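Local coordinates for chloramphenicol acetyltransferase (Bacteroides thetaiotaomicron, PDB 2I9D), which probably transfers an acetyl group from acetyl-CoA to a hydroxyl of chloramphenicol, at residues 55-60 / 103-108. Sequence-based numbering, arbitrary orientation.
Sequences HYLYAV and TRFPYH
Tyr58 of helix 52-66 meets Tyr107 and His108, just past the end of strand 100-105, while the preceding residue, Leu57, meets Phe105. In this CoA-dependent acyltransferase fold, strand 100-105 is the outermost strand, within the chain, at one end of the mixed six-stranded sheet, and the helix packs beside it. The Tyr58 side chain leaves the helix with CG anti to the backbone N (chi1 179°), and the ring reaches the loop with its CE1 edge. Beyond CB and CG, contact begins at CE1. There the carbonyl oxygen of His108 lies in the ring plane, 3.2 Å from Tyr58 CE1, an edge-on C-H to carbonyl contact. The same CE1 lies 3.7 Å from Tyr107 CE1. The two tyrosine rings are nearly parallel, at 19°, but slid so far apart, with centroids 6.0 Å from each other, that they barely overlap. Farther out, Tyr58 CZ is 3.8 Å and Tyr58 OH 3.6 Å from His108 O. At the tip, Tyr58 OH comes to 4.1 Å from Tyr107 OH and hydrogen-bonds with Arg62 of its own helix. Phe111 packs edge-to-face with the Tyr58 ring, and Phe114 meets it at an intermediate tilt, so helix 111-124 shares in enclosing it. Leu57 also touches Met88 and Leu149 of the sheet, and Phe105 rests on Ile121 of helix 111-124. Across the contact Leu57 CD2 sits over one face of the Phe105 ring, displaced toward its rim and 4.2 Å from Phe105 CD2.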
ATOM      1  N   HIS A  55     -11.111  22.126  -3.429  1.00 30.24           N
ATOM      2  CA  HIS A  55     -11.303  21.733  -4.830  1.00 30.34           C
ATOM      3  C   HIS A  55     -11.130  20.225  -5.053  1.00 29.24           C
ATOM      4  O   HIS A  55     -11.950  19.611  -5.706  1.00 29.67           O
ATOM      5  CB  HIS A  55     -10.377  22.521  -5.765  1.00 30.55           C
ATOM      6  CG  HIS A  55     -10.905  23.863  -6.155  1.00 33.65           C
ATOM      7  ND1 HIS A  55     -11.346  24.150  -7.436  1.00 36.34           N
ATOM      8  CD2 HIS A  55     -11.058  25.004  -5.437  1.00 34.28           C
ATOM      9  CE1 HIS A  55     -11.749  25.408  -7.486  1.00 34.81           C
ATOM     10  NE2 HIS A  55     -11.586  25.945  -6.288  1.00 37.25           N
ATOM     11  N   TYR A  56     -10.063  19.626  -4.525  1.00 28.45           N
ATOM     12  CA  TYR A  56      -9.911  18.176  -4.669  1.00 27.69           C
ATOM     13  C   TYR A  56     -10.784  17.369  -3.717  1.00 27.26           C
ATOM     14  O   TYR A  56     -11.185  16.255  -4.050  1.00 26.19           O
ATOM     15  CB  TYR A  56      -8.443  17.709  -4.700  1.00 27.63           C
ATOM     16  CG  TYR A  56      -7.611  17.855  -3.441  1.00 27.64           C
ATOM     17  CD1 TYR A  56      -7.825  17.029  -2.309  1.00 26.27           C
ATOM     18  CD2 TYR A  56      -6.551  18.756  -3.405  1.00 25.10           C
ATOM     19  CE1 TYR A  56      -7.015  17.150  -1.163  1.00 25.20           C
ATOM     20  CE2 TYR A  56      -5.737  18.880  -2.267  1.00 26.11           C
ATOM     21  CZ  TYR A  56      -5.969  18.074  -1.168  1.00 27.16           C
ATOM     22  OH  TYR A  56      -5.160  18.214  -0.069  1.00 30.22           O
ATOM     23  N   LEU A  57     -11.130  17.963  -2.573  1.00 27.68           N
ATOM     24  CA  LEU A  57     -12.058  17.327  -1.649  1.00 28.09           C
ATOM     25  C   LEU A  57     -13.416  17.163  -2.334  1.00 28.88           C
ATOM     26  O   LEU A  57     -14.051  16.087  -2.268  1.00 28.98           O
ATOM     27  CB  LEU A  57     -12.174  18.123  -0.339  1.00 28.00           C
ATOM     28  CG  LEU A  57     -12.801  17.387   0.857  1.00 27.79           C
ATOM     29  CD1 LEU A  57     -11.825  16.315   1.356  1.00 27.01           C
ATOM     30  CD2 LEU A  57     -13.159  18.351   2.027  1.00 26.40           C
ATOM     31  N   TYR A  58     -13.848  18.221  -3.008  1.00 29.63           N
ATOM     32  CA  TYR A  58     -15.080  18.164  -3.776  1.00 30.61           C
ATOM     33  C   TYR A  58     -15.027  17.110  -4.889  1.00 29.89           C
ATOM     34  O   TYR A  58     -15.964  16.307  -5.041  1.00 29.04           O
ATOM     35  CB  TYR A  58     -15.419  19.537  -4.378  1.00 32.73           C
ATOM     36  CG  TYR A  58     -16.674  19.487  -5.205  1.00 34.90           C
ATOM     37  CD1 TYR A  58     -17.908  19.321  -4.594  1.00 37.62           C
ATOM     38  CD2 TYR A  58     -16.627  19.540  -6.591  1.00 37.36           C
ATOM     39  CE1 TYR A  58     -19.079  19.249  -5.331  1.00 39.35           C
ATOM     40  CE2 TYR A  58     -17.805  19.474  -7.352  1.00 41.31           C
ATOM     41  CZ  TYR A  58     -19.027  19.321  -6.699  1.00 39.72           C
ATOM     42  OH  TYR A  58     -20.211  19.255  -7.405  1.00 41.60           O
ATOM     43  N   ALA A  59     -13.937  17.138  -5.663  1.00 29.48           N
ATOM     44  CA  ALA A  59     -13.734  16.197  -6.775  1.00 29.41           C
ATOM     45  C   ALA A  59     -13.901  14.760  -6.310  1.00 29.36           C
ATOM     46  O   ALA A  59     -14.587  13.964  -6.959  1.00 29.86           O
ATOM     47  CB  ALA A  59     -12.361  16.400  -7.411  1.00 28.90           C
ATOM     48  N   VAL A  60     -13.277  14.437  -5.176  1.00 28.79           N
ATOM     49  CA  VAL A  60     -13.321  13.089  -4.633  1.00 27.95           C
ATOM     50  C   VAL A  60     -14.743  12.755  -4.151  1.00 27.92           C
ATOM     51  O   VAL A  60     -15.262  11.661  -4.428  1.00 27.10           O
ATOM     52  CB  VAL A  60     -12.261  12.912  -3.490  1.00 28.39           C
ATOM     53  CG1 VAL A  60     -12.578  11.683  -2.601  1.00 26.89           C
ATOM     54  CG2 VAL A  60     -10.864  12.824  -4.059  1.00 26.94           C
ATOM     55  N   THR A 103     -13.954  16.522  11.063  1.00 27.53           N
ATOM     56  CA  THR A 103     -15.292  17.100  10.927  1.00 28.09           C
ATOM     57  C   THR A 103     -15.990  16.721   9.620  1.00 27.08           C
ATOM     58  O   THR A 103     -15.353  16.232   8.681  1.00 26.56           O
ATOM     59  CB  THR A 103     -15.263  18.644  11.163  1.00 28.68           C
ATOM     60  OG1 THR A 103     -16.583  19.102  11.503  1.00 31.53           O
ATOM     61  CG2 THR A 103     -14.705  19.391   9.946  1.00 28.04           C
ATOM     62  N   ARG A 104     -17.302  16.945   9.585  1.00 27.10           N
ATOM     63  CA  ARG A 104     -18.172  16.529   8.472  1.00 27.29           C
ATOM     64  C   ARG A 104     -18.472  17.672   7.480  1.00 28.19           C
ATOM     65  O   ARG A 104     -18.764  18.793   7.894  1.00 27.74           O
ATOM     66  CB  ARG A 104     -19.479  15.954   9.012  1.00 26.73           C
ATOM     67  CG  ARG A 104     -20.394  15.321   7.946  1.00 26.71           C
ATOM     68  CD  ARG A 104     -21.599  14.579   8.596  1.00 25.91           C
ATOM     69  NE  ARG A 104     -22.534  14.109   7.578  1.00 26.24           N
ATOM     70  CZ  ARG A 104     -23.260  12.988   7.650  1.00 26.50           C
ATOM     71  NH1 ARG A 104     -23.175  12.171   8.698  1.00 23.75           N
ATOM     72  NH2 ARG A 104     -24.061  12.667   6.647  1.00 25.02           N
ATOM     73  N   PHE A 105     -18.406  17.364   6.184  1.00 28.89           N
ATOM     74  CA  PHE A 105     -18.736  18.309   5.120  1.00 30.77           C
ATOM     75  C   PHE A 105     -19.859  17.700   4.285  1.00 32.06           C
ATOM     76  O   PHE A 105     -19.705  16.599   3.753  1.00 32.78           O
ATOM     77  CB  PHE A 105     -17.517  18.623   4.215  1.00 30.11           C
ATOM     78  CG  PHE A 105     -16.344  19.190   4.957  1.00 30.46           C
ATOM     79  CD1 PHE A 105     -16.179  20.578   5.076  1.00 29.47           C
ATOM     80  CD2 PHE A 105     -15.409  18.336   5.572  1.00 27.75           C
ATOM     81  CE1 PHE A 105     -15.091  21.122   5.784  1.00 29.13           C
ATOM     82  CE2 PHE A 105     -14.329  18.866   6.288  1.00 28.21           C
ATOM     83  CZ  PHE A 105     -14.157  20.256   6.385  1.00 29.66           C
ATOM     84  N   PRO A 106     -21.003  18.397   4.189  1.00 33.10           N
ATOM     85  CA  PRO A 106     -22.093  17.846   3.362  1.00 34.32           C
ATOM     86  C   PRO A 106     -21.789  17.972   1.876  1.00 35.35           C
ATOM     87  O   PRO A 106     -21.212  18.972   1.438  1.00 35.17           O
ATOM     88  CB  PRO A 106     -23.310  18.715   3.743  1.00 34.30           C
ATOM     89  CG  PRO A 106     -22.692  20.060   4.154  1.00 33.68           C
ATOM     90  CD  PRO A 106     -21.373  19.666   4.848  1.00 33.02           C
ATOM     91  N   TYR A 107     -22.158  16.959   1.111  1.00 37.00           N
ATOM     92  CA  TYR A 107     -22.111  17.081  -0.335  1.00 39.61           C
ATOM     93  C   TYR A 107     -23.203  18.032  -0.911  1.00 41.45           C
ATOM     94  O   TYR A 107     -24.367  17.992  -0.510  1.00 41.26           O
ATOM     95  CB  TYR A 107     -22.193  15.701  -0.981  1.00 39.43           C
ATOM     96  CG  TYR A 107     -22.154  15.725  -2.490  1.00 40.02           C
ATOM     97  CD1 TYR A 107     -21.038  16.219  -3.183  1.00 39.64           C
ATOM     98  CD2 TYR A 107     -23.226  15.239  -3.227  1.00 40.66           C
ATOM     99  CE1 TYR A 107     -21.009  16.227  -4.557  1.00 40.23           C
ATOM    100  CE2 TYR A 107     -23.202  15.239  -4.608  1.00 39.98           C
ATOM    101  CZ  TYR A 107     -22.108  15.736  -5.265  1.00 40.37           C
ATOM    102  OH  TYR A 107     -22.120  15.734  -6.643  1.00 42.51           O
ATOM    103  N   HIS A 108     -22.800  18.887  -1.846  1.00 43.35           N
ATOM    104  CA  HIS A 108     -23.739  19.647  -2.668  1.00 45.73           C
ATOM    105  C   HIS A 108     -23.316  19.459  -4.120  1.00 46.79           C
ATOM    106  O   HIS A 108     -22.114  19.522  -4.420  1.00 47.22           O
ATOM    107  CB  HIS A 108     -23.713  21.143  -2.310  1.00 45.63           C
ATOM    108  CG  HIS A 108     -24.083  21.434  -0.888  1.00 48.03           C
ATOM    109  ND1 HIS A 108     -25.353  21.222  -0.389  1.00 49.23           N
ATOM    110  CD2 HIS A 108     -23.352  21.927   0.144  1.00 49.48           C
ATOM    111  CE1 HIS A 108     -25.385  21.559   0.890  1.00 49.43           C
ATOM    112  NE2 HIS A 108     -24.186  21.994   1.237  1.00 49.90           N
TER